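Extracellular ligand-binding receptor (Desulfitobacterium hafniense, PDB 4Q6B) binds leucine in its crystal structure and is probably the extracellular substrate-binding component of an ABC transporter for amino acids. Local coordinates at residues V146-D151 with I201-T206; G181-L186 with K219-E224; T248-L253 with M346-F351; G323-H328 with G338-L343. All coordinates share one frame; numbering follows the deposited sequence. Where two conformers were deposited one is given.

Contact 1 (V146-D151 with I201-T206); sequences VIYYTD and IFIAKT
Tyr-148 meets Lys-205 across two neighbouring parallel strands. With CG anti to the backbone N (chi1 178°), the tyrosine starts out beside the lysine chain, which passes obliquely over one ring face: Lys-205 CG lies above the rim, and Lys-205 CD comes to 3.5 Å from Tyr-148 CE2. The chain then bends, crossing Thr-150 at about a right angle, and Lys-205 NZ makes a weak bond of 3.4 Å to Tyr-149 O. Water 1 joins Thr-150 OG1 to Thr-206 N. Ile-203 CG2 adds an oblique contact, 4.2 Å from Tyr-148 CD2. An alanine in place of Tyr-148 would probably leave the methylene chain of Lys-205 without its ring support and open a gap beside Ile-203. On the other face of the sheet Tyr-149 CB packs against Ala-204 CB at 3.9 Å, and Ile-147 CG2 sits at the edge of the Phe-202 ring. Behind runs the backbone ladder: Phe-202 N to Val-146 O, Tyr-148 N to Phe-202 O and Ala-204 N to Tyr-148 O (2.7 Å). Farther out, Phe-177 stacks on Tyr-148 and Phe-162 on Phe-202. Helix 153-168 packs on the Ile-147/Tyr-149/Phe-202 face and helix 183-195 on the Val-146/Ile-201 face, as in the Rossmann-like lobes of periplasmic binding proteins.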
loop_
_atom_site.group_PDB
_atom_site.type_symbol
_atom_site.label_atom_id
_atom_site.label_comp_id
_atom_site.label_asym_id
_atom_site.label_seq_id
_atom_site.Cartn_x
_atom_site.Cartn_y
_atom_site.Cartn_z
ATOM N N VAL A 146 16.343 15.326 -7.969
ATOM C CA VAL A 146 15.896 14.916 -9.316
ATOM C C VAL A 146 14.749 13.917 -9.178
ATOM O O VAL A 146 14.736 13.133 -8.248
ATOM C CB VAL A 146 17.057 14.260 -10.121
ATOM C CG1 VAL A 146 16.565 13.553 -11.402
ATOM C CG2 VAL A 146 18.102 15.321 -10.541
ATOM N N ILE A 147 13.778 13.933 -10.090
ATOM C CA ILE A 147 12.684 12.957 -10.028
ATOM C C ILE A 147 12.732 12.116 -11.301
ATOM O O ILE A 147 12.680 12.657 -12.413
ATOM C CB ILE A 147 11.291 13.631 -9.917
ATOM C CG1 ILE A 147 11.141 14.379 -8.580
ATOM C CG2 ILE A 147 10.142 12.580 -10.007
ATOM C CD1 ILE A 147 9.832 15.184 -8.533
ATOM N N TYR A 148 12.843 10.791 -11.150
ATOM C CA TYR A 148 12.734 9.854 -12.291
ATOM C C TYR A 148 11.329 9.314 -12.213
ATOM O O TYR A 148 10.947 8.763 -11.185
ATOM C CB TYR A 148 13.733 8.694 -12.117
ATOM C CG TYR A 148 13.689 7.630 -13.195
ATOM C CD1 TYR A 148 13.601 7.968 -14.553
ATOM C CD2 TYR A 148 13.818 6.288 -12.865
ATOM C CE1 TYR A 148 13.599 6.965 -15.576
ATOM C CE2 TYR A 148 13.831 5.302 -13.838
ATOM C CZ TYR A 148 13.733 5.638 -15.196
ATOM O OH TYR A 148 13.716 4.665 -16.169
ATOM N N TYR A 149 10.528 9.474 -13.258
ATOM C CA TYR A 149 9.123 9.095 -13.111
ATOM C C TYR A 149 8.592 8.309 -14.312
ATOM O O TYR A 149 9.186 8.362 -15.379
ATOM C CB TYR A 149 8.248 10.339 -12.861
ATOM C CG TYR A 149 8.133 11.229 -14.057
ATOM C CD1 TYR A 149 7.004 11.185 -14.887
ATOM C CD2 TYR A 149 9.151 12.114 -14.372
ATOM C CE1 TYR A 149 6.926 11.964 -16.015
ATOM C CE2 TYR A 149 9.072 12.906 -15.489
ATOM C CZ TYR A 149 7.965 12.841 -16.288
ATOM O OH TYR A 149 7.888 13.643 -17.404
ATOM N N THR A 150 7.493 7.562 -14.136
ATOM C CA THR A 150 6.818 6.928 -15.255
ATOM C C THR A 150 5.821 7.913 -15.851
ATOM O O THR A 150 4.998 8.492 -15.134
ATOM C CB THR A 150 6.080 5.654 -14.826
ATOM O OG1 THR A 150 7.044 4.704 -14.339
ATOM C CG2 THR A 150 5.315 5.045 -15.997
ATOM N N ASP A 151 5.898 8.116 -17.161
ATOM C CA ASP A 151 5.001 9.069 -17.792
ATOM C C ASP A 151 3.617 8.460 -18.045
ATOM O O ASP A 151 3.168 8.351 -19.202
ATOM C CB ASP A 151 5.620 9.627 -19.081
ATOM C CG ASP A 151 4.845 10.816 -19.621
ATOM O OD1 ASP A 151 4.088 11.414 -18.821
ATOM O OD2 ASP A 151 4.977 11.139 -20.830
ATOM N N ILE A 201 17.816 11.603 -5.452
ATOM C CA ILE A 201 16.861 11.239 -6.505
ATOM C C ILE A 201 15.634 10.564 -5.915
ATOM O O ILE A 201 15.761 9.583 -5.141
ATOM C CB ILE A 201 17.499 10.287 -7.536
ATOM C CG1 ILE A 201 18.677 10.965 -8.190
ATOM C CG2 ILE A 201 16.491 9.925 -8.631
ATOM C CD1 ILE A 201 19.622 10.010 -8.986
ATOM N N PHE A 202 14.458 11.075 -6.284
ATOM C CA PHE A 202 13.207 10.407 -5.963
ATOM C C PHE A 202 12.737 9.623 -7.193
ATOM O O PHE A 202 12.566 10.171 -8.277
ATOM C CB PHE A 202 12.153 11.419 -5.585
ATOM C CG PHE A 202 10.850 10.794 -5.220
ATOM C CD1 PHE A 202 10.750 9.953 -4.145
ATOM C CD2 PHE A 202 9.741 10.991 -6.029
ATOM C CE1 PHE A 202 9.539 9.332 -3.831
ATOM C CE2 PHE A 202 8.514 10.388 -5.718
ATOM C CZ PHE A 202 8.420 9.551 -4.620
ATOM N N ILE A 203 12.539 8.330 -6.999
ATOM C CA ILE A 203 12.108 7.448 -8.058
ATOM C C ILE A 203 10.602 7.216 -7.927
ATOM O O ILE A 203 10.147 6.531 -7.033
ATOM C CB ILE A 203 12.844 6.110 -7.945
ATOM C CG1 ILE A 203 14.360 6.342 -7.952
ATOM C CG2 ILE A 203 12.426 5.161 -9.053
ATOM C CD1 ILE A 203 15.179 5.167 -7.461
ATOM N N ALA A 204 9.859 7.764 -8.875
ATOM C CA ALA A 204 8.411 7.690 -8.900
ATOM C C ALA A 204 8.027 6.676 -9.962
ATOM O O ALA A 204 7.144 6.888 -10.768
ATOM C CB ALA A 204 7.803 9.039 -9.191
ATOM N N LYS A 205 8.805 5.619 -10.004
ATOM C CA LYS A 205 8.571 4.485 -10.849
ATOM C C LYS A 205 8.438 3.308 -9.906
ATOM O O LYS A 205 9.134 3.232 -8.909
ATOM C CB LYS A 205 9.776 4.250 -11.755
ATOM C CG LYS A 205 9.797 5.039 -13.043
ATOM C CD LYS A 205 10.485 4.248 -14.150
ATOM C CE LYS A 205 9.702 4.328 -15.446
ATOM N NZ LYS A 205 10.261 5.298 -16.434
ATOM N N THR A 206 7.536 2.393 -10.212
ATOM C CA THR A 206 7.403 1.179 -9.423
ATOM C C THR A 206 8.618 0.284 -9.632
ATOM O O THR A 206 9.311 0.411 -10.619
ATOM C CB THR A 206 6.145 0.387 -9.798
ATOM O OG1 THR A 206 6.247 -0.043 -11.153
ATOM C CG2 THR A 206 4.928 1.246 -9.649
HETATM O O HOH W 1 6.099 2.806 -12.888
#

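Contact 2 (G181-L186 with K219-E224); sequences GNLKDL and KSVGIE
Ser-220 opens the contact with its CB, 4.0 Å from Leu-183 CD1; its hydroxyl OG is used within its own helix, bonded to Val-216 O. Val-221 follows and carries most of the packing through one methyl. With CG1 anti to the backbone N (chi1 156°), CG2 lies beside that N and faces the other helix, where Val-221 CG2 approaches Leu-183 CD2 to 3.7 Å. The same methyl rests at a similar distance from the carbonyl O of Leu-183, and Leu-186 CD2 lies 4.3 Å from Val-221 CG2. The Leu-183 and Val-221 side chains run antiparallel past one another. Gly-222, at positive phi (96°), is the C-prime residue of a Schellman motif that ends helix 207-221, with Ile-223 N turned back to Ala-218 O. That reversal brings Ile-223 round to the partner helix, its CD1 4.4 Å from Leu-186 CG, while Tyr-190 and Trp-193 flank it on helix 183-195. Leu-183 is the first residue of that helix, whose start is capped: Asn-182 OD1 accepts from Asp-185 N at 3.2 Å. The start of one helix thus meets the end of the other, both on the same side of the sheet. Between the two segments there is no hydrogen bond; the join rests on apolar packing of branched side chains and Ser-220 CB, so its seating probably depends on how Val-221 fits the two leucines.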
loop_
_atom_site.group_PDB
_atom_site.type_symbol
_atom_site.label_atom_id
_atom_site.label_comp_id
_atom_site.label_asym_id
_atom_site.label_seq_id
_atom_site.Cartn_x
_atom_site.Cartn_y
_atom_site.Cartn_z
ATOM N N GLY A 181 18.297 6.138 -22.702
ATOM C CA GLY A 181 18.487 5.069 -23.665
ATOM C C GLY A 181 19.574 4.052 -23.371
ATOM O O GLY A 181 19.485 2.913 -23.831
ATOM N N ASN A 182 20.628 4.466 -22.668
ATOM C CA ASN A 182 21.760 3.580 -22.375
ATOM C C ASN A 182 22.578 4.187 -21.250
ATOM O O ASN A 182 22.248 5.269 -20.754
ATOM C CB ASN A 182 22.626 3.205 -23.611
ATOM C CG ASN A 182 23.242 4.400 -24.302
ATOM O OD1 ASN A 182 23.205 5.532 -23.799
ATOM N ND2 ASN A 182 23.826 4.152 -25.473
ATOM N N LEU A 183 23.620 3.498 -20.815
ATOM C CA LEU A 183 24.373 3.972 -19.653
ATOM C C LEU A 183 25.156 5.271 -19.943
ATOM O O LEU A 183 25.274 6.141 -19.078
ATOM C CB LEU A 183 25.317 2.877 -19.160
ATOM C CG LEU A 183 24.684 1.741 -18.364
ATOM C CD1 LEU A 183 25.776 0.749 -17.912
ATOM C CD2 LEU A 183 23.947 2.310 -17.163
ATOM N N LYS A 184 25.686 5.391 -21.150
ATOM C CA LYS A 184 26.352 6.615 -21.583
ATOM C C LYS A 184 25.461 7.839 -21.349
ATOM O O LYS A 184 25.909 8.866 -20.813
ATOM C CB LYS A 184 26.752 6.508 -23.055
ATOM C CG LYS A 184 27.401 7.761 -23.650
ATOM C CD LYS A 184 28.476 8.347 -22.740
ATOM C CE LYS A 184 29.622 7.388 -22.521
ATOM N NZ LYS A 184 30.795 7.723 -23.347
ATOM N N ASP A 185 24.196 7.743 -21.743
ATOM C CA ASP A 185 23.333 8.901 -21.553
ATOM C C ASP A 185 22.923 9.144 -20.105
ATOM O O ASP A 185 22.688 10.292 -19.705
ATOM C CB ASP A 185 22.107 8.873 -22.458
ATOM C CG ASP A 185 21.546 10.279 -22.700
ATOM O OD1 ASP A 185 22.347 11.216 -22.986
ATOM O OD2 ASP A 185 20.319 10.451 -22.587
ATOM N N LEU A 186 22.815 8.083 -19.311
ATOM C CA LEU A 186 22.708 8.291 -17.866
ATOM C C LEU A 186 23.949 9.016 -17.282
ATOM O O LEU A 186 23.800 9.879 -16.390
ATOM C CB LEU A 186 22.406 6.964 -17.153
ATOM C CG LEU A 186 22.048 7.038 -15.687
ATOM C CD1 LEU A 186 20.817 7.921 -15.548
ATOM C CD2 LEU A 186 21.761 5.623 -15.127
ATOM N N LYS A 219 23.941 2.434 -10.072
ATOM C CA LYS A 219 25.169 1.949 -9.419
ATOM C C LYS A 219 26.292 1.728 -10.412
ATOM O O LYS A 219 27.458 1.970 -10.109
ATOM C CB LYS A 219 24.917 0.715 -8.531
ATOM C CG LYS A 219 23.822 0.910 -7.441
ATOM C CD LYS A 219 24.090 2.034 -6.411
ATOM C CE LYS A 219 22.875 2.230 -5.473
ATOM N NZ LYS A 219 22.974 3.320 -4.431
ATOM N N SER A 220 25.956 1.291 -11.618
ATOM C CA SER A 220 26.969 1.097 -12.661
ATOM C C SER A 220 27.668 2.388 -13.050
ATOM O O SER A 220 28.872 2.403 -13.284
ATOM C CB SER A 220 26.341 0.486 -13.922
ATOM O OG SER A 220 25.817 -0.801 -13.646
ATOM N N VAL A 221 26.897 3.469 -13.141
ATOM C CA VAL A 221 27.405 4.763 -13.618
ATOM C C VAL A 221 28.127 5.506 -12.469
ATOM O O VAL A 221 28.939 6.416 -12.696
ATOM C CB VAL A 221 26.221 5.564 -14.226
ATOM C CG1 VAL A 221 26.451 7.061 -14.214
ATOM C CG2 VAL A 221 25.954 5.074 -15.635
ATOM N N GLY A 222 27.859 5.073 -11.241
ATOM C CA GLY A 222 28.553 5.598 -10.074
ATOM C C GLY A 222 27.797 6.704 -9.367
ATOM O O GLY A 222 28.392 7.518 -8.655
ATOM N N ILE A 223 26.477 6.730 -9.525
ATOM C CA ILE A 223 25.700 7.773 -8.896
ATOM C C ILE A 223 25.742 7.614 -7.381
ATOM O O ILE A 223 25.429 6.541 -6.837
ATOM C CB ILE A 223 24.252 7.772 -9.428
ATOM C CG1 ILE A 223 24.272 8.143 -10.913
ATOM C CG2 ILE A 223 23.379 8.715 -8.611
ATOM C CD1 ILE A 223 22.917 8.233 -11.544
ATOM N N GLU A 224 26.154 8.677 -6.691
ATOM C CA GLU A 224 26.519 8.547 -5.283
ATOM C C GLU A 224 25.367 8.933 -4.337
ATOM O O GLU A 224 25.298 8.477 -3.182
ATOM C CB GLU A 224 27.775 9.407 -5.013
ATOM C CG GLU A 224 28.428 9.193 -3.658
ATOM C CD GLU A 224 29.296 7.940 -3.629
ATOM O OE1 GLU A 224 29.013 7.038 -2.794
ATOM O OE2 GLU A 224 30.249 7.855 -4.448
#

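Contact 3 (T248-L253 with M346-F351); sequences TAEGLL and MKDGRF
A beta hairpin and a reverse turn meet where Met-346 pairs with Gly-251 and Leu-252, at the turn end of strand 341-347. The hairpin links strands 341-347 and 350-353 through a type I' turn from Lys-347 to Arg-350; the type II turn from Ala-249 to Leu-252 leads into strand 253-257, the antiparallel neighbour of 341-347. Selenomethionine Met-346 uses both its backbone polar atoms toward the turn: its O accepts from Gly-251 N at 2.8 Å, and its N donates to Leu-252 O at 3.0 Å, in the plane of that carbonyl. Its CB sits 3.2 Å from Ala-249 O, an atom engaged by Leu-252 N within the turn, and its CG lies near the CB atoms of both Ala-249 and Leu-252. Gly-251 has a positive phi (90°), as suits the third position of a type II turn; its carbonyl O receives Lys-345 NZ. Glu-250 reaches the hairpin tip. Its CG is anti to the backbone N, and a bend at chi2 (69°) brings CD toward the tip. There Glu-250 OE2 lies 3.7 Å from Asp-348 OD1, a like-charge approach that could slightly raise the proton affinity of either acid. The Asp-348 amide probably offsets part of this: its N donates to the syn lone pair of Glu-250 OE1 at 2.9 Å, and more weakly to OE2 at 3.3 Å.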
loop_
_atom_site.group_PDB
_atom_site.type_symbol
_atom_site.label_atom_id
_atom_site.label_comp_id
_atom_site.label_asym_id
_atom_site.label_seq_id
_atom_site.Cartn_x
_atom_site.Cartn_y
_atom_site.Cartn_z
ATOM N N THR A 248 22.754 -4.179 -4.217
ATOM C CA THR A 248 22.915 -2.890 -4.864
ATOM C C THR A 248 22.116 -1.802 -4.132
ATOM O O THR A 248 22.457 -0.618 -4.206
ATOM C CB THR A 248 22.480 -3.018 -6.365
ATOM O OG1 THR A 248 23.628 -3.259 -7.191
ATOM C CG2 THR A 248 21.744 -1.787 -6.867
ATOM N N ALA A 249 21.084 -2.211 -3.386
ATOM C CA ALA A 249 20.133 -1.271 -2.775
ATOM C C ALA A 249 20.555 -0.647 -1.441
ATOM O O ALA A 249 19.724 -0.010 -0.770
ATOM C CB ALA A 249 18.772 -1.927 -2.606
ATOM N N GLU A 250 21.811 -0.835 -1.048
ATOM C CA GLU A 250 22.307 -0.266 0.209
ATOM C C GLU A 250 21.996 1.237 0.298
ATOM O O GLU A 250 22.394 2.025 -0.577
ATOM C CB GLU A 250 23.824 -0.516 0.336
ATOM C CG GLU A 250 24.443 -0.200 1.714
ATOM C CD GLU A 250 23.985 -1.172 2.804
ATOM O OE1 GLU A 250 23.458 -2.256 2.457
ATOM O OE2 GLU A 250 24.134 -0.853 4.005
ATOM N N GLY A 251 21.257 1.612 1.336
ATOM C CA GLY A 251 20.948 3.003 1.600
ATOM C C GLY A 251 19.668 3.494 0.949
ATOM O O GLY A 251 19.243 4.621 1.227
ATOM N N LEU A 252 19.037 2.663 0.113
ATOM C CA LEU A 252 17.705 3.007 -0.419
ATOM C C LEU A 252 16.674 3.334 0.663
ATOM O O LEU A 252 16.487 2.560 1.606
ATOM C CB LEU A 252 17.186 1.887 -1.314
ATOM C CG LEU A 252 15.783 2.083 -1.919
ATOM C CD1 LEU A 252 15.793 3.131 -3.017
ATOM C CD2 LEU A 252 15.229 0.742 -2.466
ATOM N N LEU A 253 16.010 4.484 0.539
ATOM C CA LEU A 253 14.947 4.840 1.461
ATOM C C LEU A 253 13.602 4.556 0.802
ATOM O O LEU A 253 13.370 4.993 -0.333
ATOM C CB LEU A 253 15.040 6.323 1.858
ATOM C CG LEU A 253 13.976 6.798 2.862
ATOM C CD1 LEU A 253 14.206 6.186 4.260
ATOM C CD2 LEU A 253 13.992 8.353 2.937
HETATM N N MSE A 346 17.339 0.545 3.604
HETATM C CA MSE A 346 18.134 -0.664 3.384
HETATM C C MSE A 346 19.518 -0.566 4.004
HETATM O O MSE A 346 20.316 0.324 3.688
HETATM C CB MSE A 346 18.269 -0.961 1.884
HETATM C CG MSE A 346 16.995 -1.455 1.235
HETATM SE SE MSE A 346 16.555 -3.299 1.760
HETATM C CE MSE A 346 18.095 -4.115 1.027
ATOM N N LYS A 347 19.790 -1.475 4.940
ATOM C CA LYS A 347 21.127 -1.627 5.494
ATOM C C LYS A 347 21.432 -3.122 5.568
ATOM O O LYS A 347 20.742 -3.878 6.265
ATOM C CB LYS A 347 21.275 -0.956 6.865
ATOM C CG LYS A 347 22.727 -0.832 7.313
ATOM C CD LYS A 347 22.862 -0.020 8.606
ATOM C CE LYS A 347 23.113 -0.909 9.833
ATOM N NZ LYS A 347 22.576 -0.290 11.089
ATOM N N ASP A 348 22.444 -3.532 4.805
ATOM C CA ASP A 348 22.846 -4.928 4.719
ATOM C C ASP A 348 21.680 -5.857 4.379
ATOM O O ASP A 348 21.418 -6.827 5.089
ATOM C CB ASP A 348 23.535 -5.342 6.015
ATOM C CG ASP A 348 24.698 -4.424 6.366
ATOM O OD1 ASP A 348 25.453 -4.032 5.441
ATOM O OD2 ASP A 348 24.851 -4.087 7.562
ATOM N N GLY A 349 20.970 -5.550 3.295
ATOM C CA GLY A 349 19.900 -6.411 2.829
ATOM C C GLY A 349 18.673 -6.408 3.718
ATOM O O GLY A 349 17.708 -7.139 3.471
ATOM N N ARG A 350 18.693 -5.581 4.758
ATOM C CA ARG A 350 17.553 -5.524 5.667
ATOM C C ARG A 350 17.072 -4.083 5.792
ATOM O O ARG A 350 17.896 -3.163 5.762
ATOM C CB ARG A 350 17.957 -6.073 7.050
ATOM C CG ARG A 350 18.598 -7.479 7.005
ATOM C CD ARG A 350 18.938 -8.040 8.396
ATOM N NE ARG A 350 19.741 -9.267 8.338
ATOM C CZ ARG A 350 21.046 -9.292 8.078
ATOM N NH1 ARG A 350 21.681 -8.155 7.826
ATOM N NH2 ARG A 350 21.724 -10.442 8.057
ATOM N N PHE A 351 15.766 -3.895 5.962
ATOM C CA PHE A 351 15.224 -2.575 6.274
ATOM C C PHE A 351 15.479 -2.254 7.751
ATOM O O PHE A 351 15.230 -3.089 8.635
ATOM C CB PHE A 351 13.722 -2.497 5.994
ATOM C CG PHE A 351 13.368 -2.277 4.543
ATOM C CD1 PHE A 351 14.095 -1.388 3.762
ATOM C CD2 PHE A 351 12.276 -2.938 3.973
ATOM C CE1 PHE A 351 13.768 -1.176 2.427
ATOM C CE2 PHE A 351 11.936 -2.731 2.631
ATOM C CZ PHE A 351 12.688 -1.849 1.860
#

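Contact 4 (G323-H328 with G338-L343); sequences GVMGMH and GDLVVL
Leu-340 reaches into the short hairpin 321-328 and meets Met-325, Met-327 and His-328. From CB, chi1 of -63° sets CG anti to the carbonyl carbon, and CG then lies 3.7 Å from Met-327 O. Beyond it the two methyls part. CD1 goes to the ND1 side of the ring, 3.8 Å from His-328 ND1. CD2 stands over the ring face in a CH-pi contact, 4.2 Å from the His-328 centroid and 13° off the normal; it also touches Met-325 CB at 3.9 Å and lies near the carbonyls of Met-325 and Met-327. An alanine here would probably open a gap over the His-328 ring and leave Met-325 CB without the Leu-340 methyl it packs on. The imidazole is held in place from outside the pair: ND1 is bonded to Asp-336 OD2 and NE2 to Asp-291 OD2, an environment likely to favour a protonated ring. Gly-338 approaches the same hairpin with its backbone: its CA makes a C-H...O contact of 3.1 Å to Met-327 O, where a side chain would collide with that oxygen. Water 2 bridges the two segments, donating to Met-325 O at 2.8 Å and to Leu-340 O at 2.7 Å. The contact thus ties the 321-328 hairpin to the chain entering strand 341-347 without a direct hydrogen bond, through methyl packing on a fixed imidazole, one C-H...O contact and a shared water.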
loop_
_atom_site.group_PDB
_atom_site.type_symbol
_atom_site.label_atom_id
_atom_site.label_comp_id
_atom_site.label_asym_id
_atom_site.label_seq_id
_atom_site.Cartn_x
_atom_site.Cartn_y
_atom_site.Cartn_z
ATOM N N GLY A 323 -4.620 -1.068 15.173
ATOM C CA GLY A 323 -4.307 -2.307 14.473
ATOM C C GLY A 323 -2.817 -2.601 14.604
ATOM O O GLY A 323 -2.095 -1.868 15.269
ATOM N N VAL A 324 -2.353 -3.641 13.910
ATOM C CA VAL A 324 -0.933 -3.976 13.981
ATOM C C VAL A 324 -0.084 -2.981 13.221
ATOM O O VAL A 324 1.106 -2.829 13.494
ATOM C CB VAL A 324 -0.667 -5.409 13.456
ATOM C CG1 VAL A 324 -1.629 -6.389 14.134
ATOM C CG2 VAL A 324 -0.765 -5.485 11.921
HETATM N N MSE A 325 -0.709 -2.287 12.272
HETATM C CA MSE A 325 0.032 -1.291 11.472
HETATM C C MSE A 325 0.175 0.040 12.224
HETATM O O MSE A 325 0.974 0.895 11.828
HETATM C CB MSE A 325 -0.718 -1.051 10.178
HETATM C CG MSE A 325 -0.638 -2.226 9.250
HETATM SE SE MSE A 325 -1.726 -1.841 7.664
HETATM C CE MSE A 325 -0.956 -0.075 7.181
ATOM N N GLY A 326 -0.625 0.234 13.266
ATOM C CA GLY A 326 -0.759 1.551 13.893
ATOM C C GLY A 326 -2.238 1.976 13.989
ATOM O O GLY A 326 -3.159 1.137 13.960
HETATM N N MSE A 327 -2.479 3.277 14.086
HETATM C CA MSE A 327 -3.851 3.707 14.214
HETATM C C MSE A 327 -4.487 3.985 12.874
HETATM O O MSE A 327 -3.944 4.751 12.061
HETATM C CB MSE A 327 -3.993 4.905 15.142
HETATM C CG MSE A 327 -5.443 5.260 15.325
HETATM SE SE MSE A 327 -5.949 6.693 14.125
HETATM C CE MSE A 327 -5.643 8.107 15.407
ATOM N N HIS A 328 -5.632 3.342 12.656
ATOM C CA HIS A 328 -6.408 3.473 11.419
ATOM C C HIS A 328 -7.556 4.441 11.645
ATOM O O HIS A 328 -8.105 4.495 12.727
ATOM C CB HIS A 328 -7.004 2.112 11.030
ATOM C CG HIS A 328 -5.988 1.106 10.544
ATOM N ND1 HIS A 328 -5.557 1.044 9.229
ATOM C CD2 HIS A 328 -5.339 0.108 11.193
ATOM C CE1 HIS A 328 -4.687 0.054 9.095
ATOM N NE2 HIS A 328 -4.538 -0.527 10.274
ATOM N N GLY A 338 -5.026 7.561 9.188
ATOM C CA GLY A 338 -4.205 7.279 10.363
ATOM C C GLY A 338 -2.736 7.547 10.081
ATOM O O GLY A 338 -2.343 7.557 8.916
ATOM N N ASP A 339 -1.924 7.762 11.111
ATOM C CA ASP A 339 -0.479 7.922 10.880
ATOM C C ASP A 339 0.168 6.546 10.668
ATOM O O ASP A 339 0.744 5.946 11.583
ATOM C CB ASP A 339 0.218 8.711 11.999
ATOM C CG ASP A 339 1.439 9.477 11.485
ATOM O OD1 ASP A 339 2.132 8.952 10.573
ATOM O OD2 ASP A 339 1.683 10.612 11.957
ATOM N N LEU A 340 0.061 6.064 9.431
ATOM C CA LEU A 340 0.473 4.704 9.089
ATOM C C LEU A 340 1.757 4.652 8.246
ATOM O O LEU A 340 2.253 3.559 7.991
ATOM C CB LEU A 340 -0.617 4.022 8.265
ATOM C CG LEU A 340 -1.885 3.898 9.098
ATOM C CD1 LEU A 340 -3.058 3.654 8.166
ATOM C CD2 LEU A 340 -1.726 2.743 10.115
ATOM N N VAL A 341 2.294 5.791 7.814
ATOM C CA VAL A 341 3.486 5.728 6.971
ATOM C C VAL A 341 4.706 5.305 7.812
ATOM O O VAL A 341 4.953 5.845 8.930
ATOM C CB VAL A 341 3.776 7.072 6.308
ATOM C CG1 VAL A 341 5.209 7.079 5.635
ATOM C CG2 VAL A 341 2.679 7.383 5.274
ATOM N N VAL A 342 5.507 4.372 7.258
ATOM C CA VAL A 342 6.748 3.940 7.922
ATOM C C VAL A 342 7.877 4.083 6.909
ATOM O O VAL A 342 7.762 3.579 5.773
ATOM C CB VAL A 342 6.605 2.456 8.330
ATOM C CG1 VAL A 342 7.934 1.869 8.905
ATOM C CG2 VAL A 342 5.481 2.276 9.355
ATOM N N LEU A 343 8.911 4.820 7.266
ATOM C CA LEU A 343 10.071 4.988 6.382
ATOM C C LEU A 343 11.079 3.879 6.700
ATOM O O LEU A 343 11.385 3.580 7.873
ATOM C CB LEU A 343 10.700 6.360 6.559
ATOM C CG LEU A 343 9.752 7.546 6.336
ATOM C CD1 LEU A 343 10.550 8.855 6.253
ATOM C CD2 LEU A 343 8.983 7.372 5.061
HETATM O O HOH W 2 1.868 1.134 9.198
#

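From the N terminus, contact 1 comes first, closing the chain from strand 144-149 to its neighbour 200-204. Contact 2 opens inside that loop and closes beyond it, so the two cross; they touch where Ile-201 meets Ile-223, joining the sheet to the helices 183-195 and 207-221 on one of its sides. Both are complete before contact 3 opens at residue 248, close enough to contact 2 for Lys-219 to pack on Thr-248. Contact 3 closes a long loop on the C-terminal hairpin, and contact 4, spanning only a short loop, is nested within it. Strand 341-347 serves both, and contacts 1, 3 and 4 all reach the same mixed sheet.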